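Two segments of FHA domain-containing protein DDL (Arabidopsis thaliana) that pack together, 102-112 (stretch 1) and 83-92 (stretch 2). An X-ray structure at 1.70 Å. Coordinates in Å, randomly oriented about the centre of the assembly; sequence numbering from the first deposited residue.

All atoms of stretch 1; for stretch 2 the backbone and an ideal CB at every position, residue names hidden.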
# COMPACT_ATOMS: atom_id res chain seq x y z
N PRO A 102 6.98 6.92 -11.83
CA PRO A 102 5.86 6.06 -12.25
C PRO A 102 6.26 4.59 -12.23
O PRO A 102 7.44 4.27 -12.36
CB PRO A 102 5.56 6.52 -13.69
CG PRO A 102 6.80 7.18 -14.17
CD PRO A 102 7.51 7.73 -12.95
N ILE A 103 5.27 3.71 -12.08
CA ILE A 103 5.47 2.27 -12.15
C ILE A 103 4.93 1.66 -13.43
O ILE A 103 4.00 2.19 -14.06
CB ILE A 103 4.85 1.55 -10.94
CG1 ILE A 103 3.32 1.78 -10.86
CG2 ILE A 103 5.51 2.01 -9.64
CD1 ILE A 103 2.69 1.02 -9.67
N GLU A 104 5.56 0.56 -13.86
CA GLU A 104 5.06 -0.26 -14.95
C GLU A 104 3.71 -0.86 -14.57
O GLU A 104 3.57 -1.41 -13.48
CB GLU A 104 6.06 -1.37 -15.26
CG GLU A 104 7.14 -0.91 -16.18
CD GLU A 104 6.58 -0.67 -17.59
OE1 GLU A 104 5.95 -1.59 -18.16
OE2 GLU A 104 6.77 0.44 -18.11
N PRO A 105 2.69 -0.70 -15.44
CA PRO A 105 1.40 -1.31 -15.11
C PRO A 105 1.45 -2.84 -15.01
O PRO A 105 2.29 -3.50 -15.67
CB PRO A 105 0.49 -0.86 -16.27
CG PRO A 105 1.43 -0.51 -17.38
CD PRO A 105 2.66 0.04 -16.71
N GLN A 106 0.55 -3.39 -14.19
CA GLN A 106 0.34 -4.85 -14.08
C GLN A 106 1.54 -5.61 -13.53
O GLN A 106 1.75 -6.78 -13.84
CB GLN A 106 -0.13 -5.46 -15.42
CG GLN A 106 -1.33 -4.72 -16.04
CD GLN A 106 -2.66 -4.98 -15.35
OE1 GLN A 106 -2.80 -5.88 -14.52
NE2 GLN A 106 -3.66 -4.18 -15.70
N ARG A 107 2.29 -4.92 -12.66
CA ARG A 107 3.45 -5.51 -12.01
C ARG A 107 3.42 -5.12 -10.53
O ARG A 107 3.15 -3.98 -10.20
CB ARG A 107 4.72 -5.01 -12.70
CG ARG A 107 6.02 -5.45 -12.04
CD ARG A 107 7.22 -4.89 -12.79
NE ARG A 107 7.28 -5.33 -14.19
CZ ARG A 107 8.12 -4.81 -15.10
NH1 ARG A 107 8.97 -3.84 -14.76
NH2 ARG A 107 8.11 -5.27 -16.35
N TYR A 108 3.69 -6.07 -9.63
CA TYR A 108 3.69 -5.73 -8.20
C TYR A 108 4.99 -5.04 -7.83
O TYR A 108 6.10 -5.54 -8.16
CB TYR A 108 3.59 -6.99 -7.33
CG TYR A 108 2.23 -7.64 -7.32
CD1 TYR A 108 1.10 -6.93 -6.89
CD2 TYR A 108 2.08 -8.98 -7.70
CE1 TYR A 108 -0.16 -7.52 -6.88
CE2 TYR A 108 0.81 -9.57 -7.70
CZ TYR A 108 -0.29 -8.84 -7.30
OH TYR A 108 -1.53 -9.43 -7.30
N TYR A 109 4.88 -3.93 -7.10
CA TYR A 109 6.02 -3.21 -6.52
C TYR A 109 5.92 -3.18 -5.01
O TYR A 109 4.92 -2.71 -4.46
CB TYR A 109 6.06 -1.75 -7.03
CG TYR A 109 6.46 -1.61 -8.46
CD1 TYR A 109 7.76 -1.26 -8.81
CD2 TYR A 109 5.54 -1.82 -9.50
CE1 TYR A 109 8.13 -1.12 -10.14
CE2 TYR A 109 5.91 -1.68 -10.83
CZ TYR A 109 7.20 -1.33 -11.14
OH TYR A 109 7.58 -1.18 -12.46
N GLU A 110 6.94 -3.70 -4.33
CA GLU A 110 6.91 -3.71 -2.85
C GLU A 110 6.87 -2.27 -2.30
O GLU A 110 7.59 -1.40 -2.81
CB GLU A 110 8.12 -4.45 -2.28
CG GLU A 110 8.02 -4.68 -0.77
CD GLU A 110 9.19 -5.50 -0.21
OE1 GLU A 110 10.06 -5.93 -1.00
OE2 GLU A 110 9.25 -5.69 1.02
N LEU A 111 6.04 -2.05 -1.29
CA LEU A 111 5.94 -0.75 -0.62
C LEU A 111 6.61 -0.77 0.75
O LEU A 111 6.64 -1.81 1.43
CB LEU A 111 4.48 -0.34 -0.47
CG LEU A 111 3.69 -0.02 -1.74
CD1 LEU A 111 2.25 0.34 -1.40
CD2 LEU A 111 4.34 1.11 -2.53
N PHE A 112 7.16 0.38 1.15
CA PHE A 112 7.89 0.51 2.41
C PHE A 112 7.37 1.68 3.23
O PHE A 112 6.82 2.64 2.67
CB PHE A 112 9.39 0.69 2.15
CG PHE A 112 10.05 -0.51 1.50
CD1 PHE A 112 10.79 -1.42 2.27
CD2 PHE A 112 9.95 -0.74 0.13
CE1 PHE A 112 11.40 -2.53 1.68
CE2 PHE A 112 10.56 -1.86 -0.47
CZ PHE A 112 11.28 -2.74 0.31
N UNK A 83 3.83 -10.96 5.75
CA UNK A 83 2.86 -10.43 4.81
C UNK A 83 3.17 -8.96 4.59
O UNK A 83 3.15 -8.16 5.55
CB UNK A 83 1.43 -10.63 5.31
N UNK A 84 3.39 -8.59 3.32
CA UNK A 84 3.87 -7.25 2.98
C UNK A 84 3.03 -6.61 1.91
O UNK A 84 2.41 -7.31 1.10
CB UNK A 84 5.33 -7.30 2.52
N UNK A 85 2.99 -5.26 1.89
CA UNK A 85 2.19 -4.52 0.91
C UNK A 85 2.91 -4.38 -0.43
O UNK A 85 4.11 -4.09 -0.45
CB UNK A 85 1.84 -3.13 1.46
N UNK A 86 2.16 -4.60 -1.52
CA UNK A 86 2.64 -4.36 -2.90
C UNK A 86 1.62 -3.52 -3.64
O UNK A 86 0.42 -3.74 -3.49
CB UNK A 86 2.89 -5.67 -3.64
N UNK A 87 2.08 -2.56 -4.43
CA UNK A 87 1.12 -1.78 -5.23
C UNK A 87 1.15 -2.29 -6.67
O UNK A 87 2.20 -2.73 -7.15
CB UNK A 87 1.44 -0.29 -5.18
N UNK A 88 0.01 -2.23 -7.36
CA UNK A 88 -0.04 -2.57 -8.77
C UNK A 88 -0.95 -1.58 -9.48
O UNK A 88 -2.11 -1.38 -9.08
CB UNK A 88 -0.52 -4.01 -8.98
N UNK A 89 -0.42 -0.93 -10.51
CA UNK A 89 -1.22 -0.05 -11.34
C UNK A 89 -2.00 -0.89 -12.35
O UNK A 89 -1.47 -1.83 -12.95
CB UNK A 89 -0.34 0.98 -12.05
N UNK A 90 -3.26 -0.52 -12.58
CA UNK A 90 -4.13 -1.37 -13.39
C UNK A 90 -4.22 -0.87 -14.83
O UNK A 90 -5.27 -1.02 -15.48
CB UNK A 90 -5.53 -1.44 -12.77
N UNK A 91 -3.12 -0.32 -15.33
CA UNK A 91 -3.09 0.25 -16.68
C UNK A 91 -3.79 1.59 -16.84
O UNK A 91 -4.47 1.85 -17.85
CB UNK A 91 -3.72 -0.74 -17.66
N UNK A 92 -3.62 2.44 -15.83
CA UNK A 92 -4.24 3.75 -15.82
C UNK A 92 -3.60 4.66 -16.87
O UNK A 92 -2.41 4.57 -17.12
CB UNK A 92 -4.13 4.38 -14.43

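The two stretches run antiparallel, and the backbone of stretch 2 sets which positions meet stretch 1 before any side chain is considered. Position 83 has nothing of stretch 1 within 5.5 Å of its ideal CB, so this contact hardly constrains it; the residue is Val-83, which makes no contact here.

At position 84 CA-to-CB points toward stretch 1, and the nearest atom to the ideal CB is a carboxylate oxygen, Glu-110 OE2, at 4.5 Å. A basic chain would answer the charge, and a neutral donor could also serve. Lys-84 takes the place: its NZ lies 2.8 Å from Glu-110 OE2, a hydrogen-bonded salt bridge.

Position 85 points sideways, with Leu-111 CB 4.3 Å from its ideal CB, so a modest apolar group fits. Its carbonyl receives a nearly straight hydrogen bond, Leu-111 N to O of residue 85 at 2.9 Å, while its own nitrogen is not called on by stretch 1. Proline is therefore tolerated, and Pro-85 sets CG 4.0 Å from Leu-111 CB.

Position 86 is paired with Glu-110 without hydrogen bonds between them, the CA atoms 4.3 Å apart. Its ideal CB lies 3.9 Å from Tyr-108 CD1, while the aliphatic part of Glu-110 lies in a quite different direction. A broad side chain, aromatic or long aliphatic, could cover this ground. Tyr-86 does so: CE1 comes 3.6 Å from Glu-110 CB, and its CB meets Tyr-108 CD1 at 3.9 Å.

Position 87 faces the other side of the sheet, where Leu-111 CD1 and Ile-103 CD1 lie 3.9 and 4.8 Å from the ideal CB. Isoleucine, valine or leucine would suit this apolar site. Ile-87 places CG2 3.8 Å from Leu-111 CD2 and 4.0 Å from both Ile-103 CD1 and Tyr-109 CB. Its backbone completes the pair with Tyr-109: Ile-87 N to Tyr-109 O is 2.8 Å, and Tyr-109 N to Ile-87 O is 2.9 Å.

Position 88 points sideways, its ideal CB 3.9 Å from Tyr-108 CD1, with an aromatic face within reach of a long, flexible apolar chain. The deposited residue is selenomethionine, Met-88. Its CE sits almost on the ring normal, 3.4 Å from the centroid of the Tyr-108 ring, a CH-pi contact.

At 89 CA-to-CB points toward stretch 1, and Ile-103 CD1 lies 3.9 Å from the ideal CB, with Pro-105 CA 4.2 Å away; a short side chain, apolar or polar, could sit here. Asp-89 turns its carboxylate to its own stretch, OD2 accepting from N of residue 92 at 3.0 Å. Its backbone O accepts from Gln-106 N at 2.8 Å, while a water links Asp-89 N to Glu-104 O and Arg-107 O.

Position 90 points away, leaving the choice wide; Leu-90 offers stretch 1 little. Position 91 has positive phi (75°), which favours glycine, and Gly-91 CA lies 3.8 Å from Pro-105 CB. Position 92 is beyond reach of stretch 1, and Ser-92 OG instead donates to Asp-89 OD1 at 2.6 Å.

Stretch 2 83-92: VKPYIMDLGS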
# COMPACT_ATOMS: atom_id res chain seq x y z
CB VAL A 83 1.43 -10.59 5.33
CG1 VAL A 83 0.43 -9.89 4.40
CG2 VAL A 83 1.09 -12.07 5.49
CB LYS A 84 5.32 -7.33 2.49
CG LYS A 84 6.25 -7.90 3.55
CD LYS A 84 7.70 -7.75 3.15
CE LYS A 84 8.03 -8.68 1.99
NZ LYS A 84 9.41 -8.44 1.47
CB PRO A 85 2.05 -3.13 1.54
CG PRO A 85 3.30 -2.96 2.37
CD PRO A 85 3.68 -4.36 2.85
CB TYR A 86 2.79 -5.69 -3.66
CG TYR A 86 3.88 -6.51 -3.05
CD1 TYR A 86 5.13 -6.62 -3.65
CD2 TYR A 86 3.65 -7.19 -1.84
CE1 TYR A 86 6.16 -7.37 -3.03
CE2 TYR A 86 4.64 -7.93 -1.22
CZ TYR A 86 5.89 -8.01 -1.81
OH TYR A 86 6.85 -8.75 -1.17
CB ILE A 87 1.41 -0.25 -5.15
CG1 ILE A 87 0.27 0.57 -5.76
CG2 ILE A 87 2.76 0.10 -5.81
CD1 ILE A 87 0.30 2.01 -5.34
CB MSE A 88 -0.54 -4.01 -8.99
CG MSE A 88 -0.60 -4.36 -10.44
SE MSE A 88 -1.12 -6.22 -10.80
CE MSE A 88 0.53 -7.15 -10.51
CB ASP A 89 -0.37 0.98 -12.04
CG ASP A 89 -1.16 1.84 -12.98
OD1 ASP A 89 -1.60 2.93 -12.55
OD2 ASP A 89 -1.40 1.43 -14.12
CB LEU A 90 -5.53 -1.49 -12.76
CG LEU A 90 -5.53 -1.98 -11.30
CD1 LEU A 90 -6.91 -1.92 -10.68
CD2 LEU A 90 -5.01 -3.40 -11.24
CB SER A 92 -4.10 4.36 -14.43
OG SER A 92 -2.74 4.69 -14.17
O HOH W 1 2.08 -1.91 -11.47
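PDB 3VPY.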